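PDB 4HW6: hypothetical protein, IPT/TIG domain protein from Bacteroides ovatus, which is of unknown function but probably binds carbohydrate as an auxiliary nutrient-binding protein, joining an IPT/TIG domain to a six-bladed beta-propeller. Local coordinates for residues 189-197 against 209-218. Sequence-based numbering, arbitrary orientation. Where two conformers were deposited one is given.
Sequences FTLNGDMVV and IYLFTRASGF
M195 with F212, and V197 with Y210, each exchange two backbone hydrogen bonds, F212 N reaching M195 O at 2.8 Å, while V196 and L211 form the non-hydrogen-bonded pair between them; with strand directions 152° apart, this defines antiparallel pairing.

Beyond the paired residues, the D194 carboxylate takes over. Its OD1 accepts R214 N at 2.8 Å through the anti lone pair, in a nearly straight bond (165°), and also receives a water that in turn accepts A215 N. The carboxylate thus holds the start of the turn 213-218, which T213 O closes by accepting F218 N and S216 N from opposite faces of its plane.

Apolar contacts occupy both faces. On that of M195 and V197, the M195 side chain (selenomethionine) bends at its last torsion (chi3 -74°), setting M195 CE over one face of the F218 ring, 4.1 Å from the centroid; M195 SE lies obliquely to the F212 and F218 rings, as Met-aromatic contacts. F218 CZ comes to the edge of the F189 ring, near its plane and 4.0 Å from F189 CE2, the two side chains crossing at about a right angle. On the other face, V196 CG1 presses I209 CG2 at a tight 3.4 Å.

The hairpin supplies the two inner strands of a four-stranded propeller blade, flanked by strands 184-189 and 221-226; Y156 of strand 154-158 touches F189, M195 and F218, and I242 of strand 242-244 touches V196.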
# COMPACT_ATOMS: atom_id res chain seq x y z
N PHE A 189 -4.12 -14.11 -7.67
CA PHE A 189 -3.77 -14.50 -9.02
C PHE A 189 -2.90 -15.74 -9.01
O PHE A 189 -2.01 -15.90 -8.16
CB PHE A 189 -3.06 -13.35 -9.74
CG PHE A 189 -3.94 -12.16 -9.99
CD1 PHE A 189 -4.19 -11.23 -9.01
CD2 PHE A 189 -4.53 -11.98 -11.22
CE1 PHE A 189 -5.05 -10.17 -9.25
CE2 PHE A 189 -5.37 -10.92 -11.46
CZ PHE A 189 -5.63 -10.01 -10.48
N THR A 190 -3.14 -16.60 -9.98
CA THR A 190 -2.34 -17.81 -10.13
C THR A 190 -0.97 -17.46 -10.73
O THR A 190 -0.74 -16.32 -11.16
CB THR A 190 -3.04 -18.84 -11.02
OG1 THR A 190 -3.09 -18.37 -12.38
CG2 THR A 190 -4.47 -19.15 -10.54
N LEU A 191 -0.07 -18.43 -10.78
CA LEU A 191 1.25 -18.22 -11.40
C LEU A 191 1.12 -17.91 -12.89
O LEU A 191 1.98 -17.23 -13.44
CB LEU A 191 2.16 -19.41 -11.17
CG LEU A 191 2.52 -19.71 -9.70
CD1 LEU A 191 3.57 -20.81 -9.64
CD2 LEU A 191 2.95 -18.45 -8.95
N ASN A 192 0.04 -18.36 -13.53
CA ASN A 192 -0.18 -18.04 -14.94
C ASN A 192 -0.85 -16.66 -15.12
O ASN A 192 -1.01 -16.19 -16.24
CB ASN A 192 -0.96 -19.16 -15.63
CG ASN A 192 -0.11 -20.41 -15.82
OD1 ASN A 192 1.12 -20.34 -15.91
ND2 ASN A 192 -0.75 -21.57 -15.88
N GLY A 193 -1.21 -16.02 -14.02
CA GLY A 193 -1.78 -14.68 -14.05
C GLY A 193 -3.30 -14.69 -14.14
O GLY A 193 -3.90 -13.64 -14.34
N ASP A 194 -3.93 -15.86 -14.00
CA ASP A 194 -5.40 -15.92 -13.97
C ASP A 194 -5.89 -15.42 -12.60
O ASP A 194 -5.20 -15.54 -11.59
CB ASP A 194 -5.90 -17.33 -14.25
CG ASP A 194 -5.55 -17.81 -15.66
OD1 ASP A 194 -5.73 -17.04 -16.64
OD2 ASP A 194 -5.08 -18.96 -15.78
N MSE A 195 -7.08 -14.82 -12.58
CA MSE A 195 -7.61 -14.25 -11.34
C MSE A 195 -8.44 -15.28 -10.58
O MSE A 195 -9.34 -15.84 -11.14
CB MSE A 195 -8.49 -13.05 -11.68
CG MSE A 195 -9.01 -12.29 -10.48
SE MSE A 195 -10.38 -11.00 -11.08
CE MSE A 195 -9.18 -9.72 -11.91
N VAL A 196 -8.12 -15.50 -9.30
CA VAL A 196 -8.85 -16.40 -8.42
C VAL A 196 -9.78 -15.58 -7.55
O VAL A 196 -9.38 -14.54 -7.03
CB VAL A 196 -7.87 -17.18 -7.49
CG1 VAL A 196 -8.60 -18.24 -6.68
CG2 VAL A 196 -6.76 -17.80 -8.31
N VAL A 197 -11.03 -16.01 -7.42
CA VAL A 197 -11.99 -15.36 -6.53
C VAL A 197 -12.70 -16.43 -5.70
O VAL A 197 -13.23 -17.42 -6.25
CB VAL A 197 -13.03 -14.54 -7.30
CG1 VAL A 197 -14.01 -13.88 -6.33
CG2 VAL A 197 -12.37 -13.49 -8.20
N ILE A 209 -14.32 -21.79 -5.24
CA ILE A 209 -13.20 -21.06 -5.80
C ILE A 209 -13.42 -21.01 -7.31
O ILE A 209 -13.60 -22.04 -7.97
CB ILE A 209 -11.83 -21.69 -5.48
CG1 ILE A 209 -11.70 -21.95 -3.99
CG2 ILE A 209 -10.72 -20.77 -6.00
CD1 ILE A 209 -10.35 -22.54 -3.58
N TYR A 210 -13.47 -19.79 -7.82
CA TYR A 210 -13.68 -19.50 -9.22
C TYR A 210 -12.41 -18.93 -9.82
O TYR A 210 -11.56 -18.42 -9.08
CB TYR A 210 -14.78 -18.48 -9.40
CG TYR A 210 -16.17 -18.97 -9.11
CD1 TYR A 210 -16.91 -19.60 -10.12
CD2 TYR A 210 -16.75 -18.81 -7.86
CE1 TYR A 210 -18.19 -20.05 -9.89
CE2 TYR A 210 -18.06 -19.26 -7.62
CZ TYR A 210 -18.77 -19.87 -8.65
OH TYR A 210 -20.08 -20.34 -8.48
N LEU A 211 -12.30 -19.03 -11.14
CA LEU A 211 -11.18 -18.44 -11.88
C LEU A 211 -11.72 -17.59 -13.02
O LEU A 211 -12.65 -18.00 -13.73
CB LEU A 211 -10.30 -19.57 -12.42
CG LEU A 211 -9.02 -19.20 -13.18
CD1 LEU A 211 -7.93 -20.24 -12.93
CD2 LEU A 211 -9.30 -19.09 -14.67
N PHE A 212 -11.12 -16.40 -13.22
CA PHE A 212 -11.40 -15.58 -14.41
C PHE A 212 -10.12 -15.56 -15.23
O PHE A 212 -9.05 -15.21 -14.72
CB PHE A 212 -11.82 -14.16 -14.04
CG PHE A 212 -13.14 -14.09 -13.32
CD1 PHE A 212 -13.21 -14.28 -11.93
CD2 PHE A 212 -14.30 -13.83 -14.01
CE1 PHE A 212 -14.43 -14.24 -11.28
CE2 PHE A 212 -15.53 -13.78 -13.35
CZ PHE A 212 -15.59 -13.99 -11.99
N THR A 213 -10.21 -15.95 -16.50
CA THR A 213 -8.99 -16.21 -17.28
C THR A 213 -8.36 -14.92 -17.80
O THR A 213 -9.04 -14.05 -18.34
CB THR A 213 -9.24 -17.15 -18.47
OG1 THR A 213 -10.11 -16.50 -19.41
CG2 THR A 213 -9.87 -18.46 -18.02
N ARG A 214 -7.05 -14.82 -17.64
CA ARG A 214 -6.27 -13.70 -18.18
C ARG A 214 -6.42 -13.58 -19.70
O ARG A 214 -6.53 -12.48 -20.23
CB ARG A 214 -4.80 -13.87 -17.81
CG ARG A 214 -3.88 -12.71 -18.21
CD ARG A 214 -2.43 -13.11 -17.96
NE ARG A 214 -1.48 -12.08 -18.36
CZ ARG A 214 -0.18 -12.28 -18.58
NH1 ARG A 214 0.36 -13.49 -18.42
NH2 ARG A 214 0.60 -11.27 -18.95
N ALA A 215 -6.45 -14.73 -20.38
CA ALA A 215 -6.55 -14.78 -21.84
C ALA A 215 -7.83 -14.15 -22.40
O ALA A 215 -7.83 -13.68 -23.53
CB ALA A 215 -6.41 -16.22 -22.33
N SER A 216 -8.90 -14.13 -21.61
CA SER A 216 -10.15 -13.49 -21.98
C SER A 216 -10.27 -12.06 -21.46
O SER A 216 -11.35 -11.48 -21.48
CB SER A 216 -11.33 -14.31 -21.43
OG SER A 216 -11.36 -14.24 -20.02
N GLY A 217 -9.19 -11.49 -20.94
CA GLY A 217 -9.28 -10.21 -20.23
C GLY A 217 -10.12 -10.30 -18.97
O GLY A 217 -10.78 -9.33 -18.56
N PHE A 218 -10.11 -11.48 -18.35
CA PHE A 218 -10.85 -11.77 -17.12
C PHE A 218 -12.36 -11.77 -17.27
O PHE A 218 -13.07 -11.67 -16.29
CB PHE A 218 -10.43 -10.82 -15.99
CG PHE A 218 -8.96 -10.81 -15.74
CD1 PHE A 218 -8.31 -11.95 -15.31
CD2 PHE A 218 -8.21 -9.66 -16.00
CE1 PHE A 218 -6.95 -11.94 -15.09
CE2 PHE A 218 -6.85 -9.66 -15.80
CZ PHE A 218 -6.21 -10.81 -15.35
O HOH W 1 -5.48 -17.28 -19.23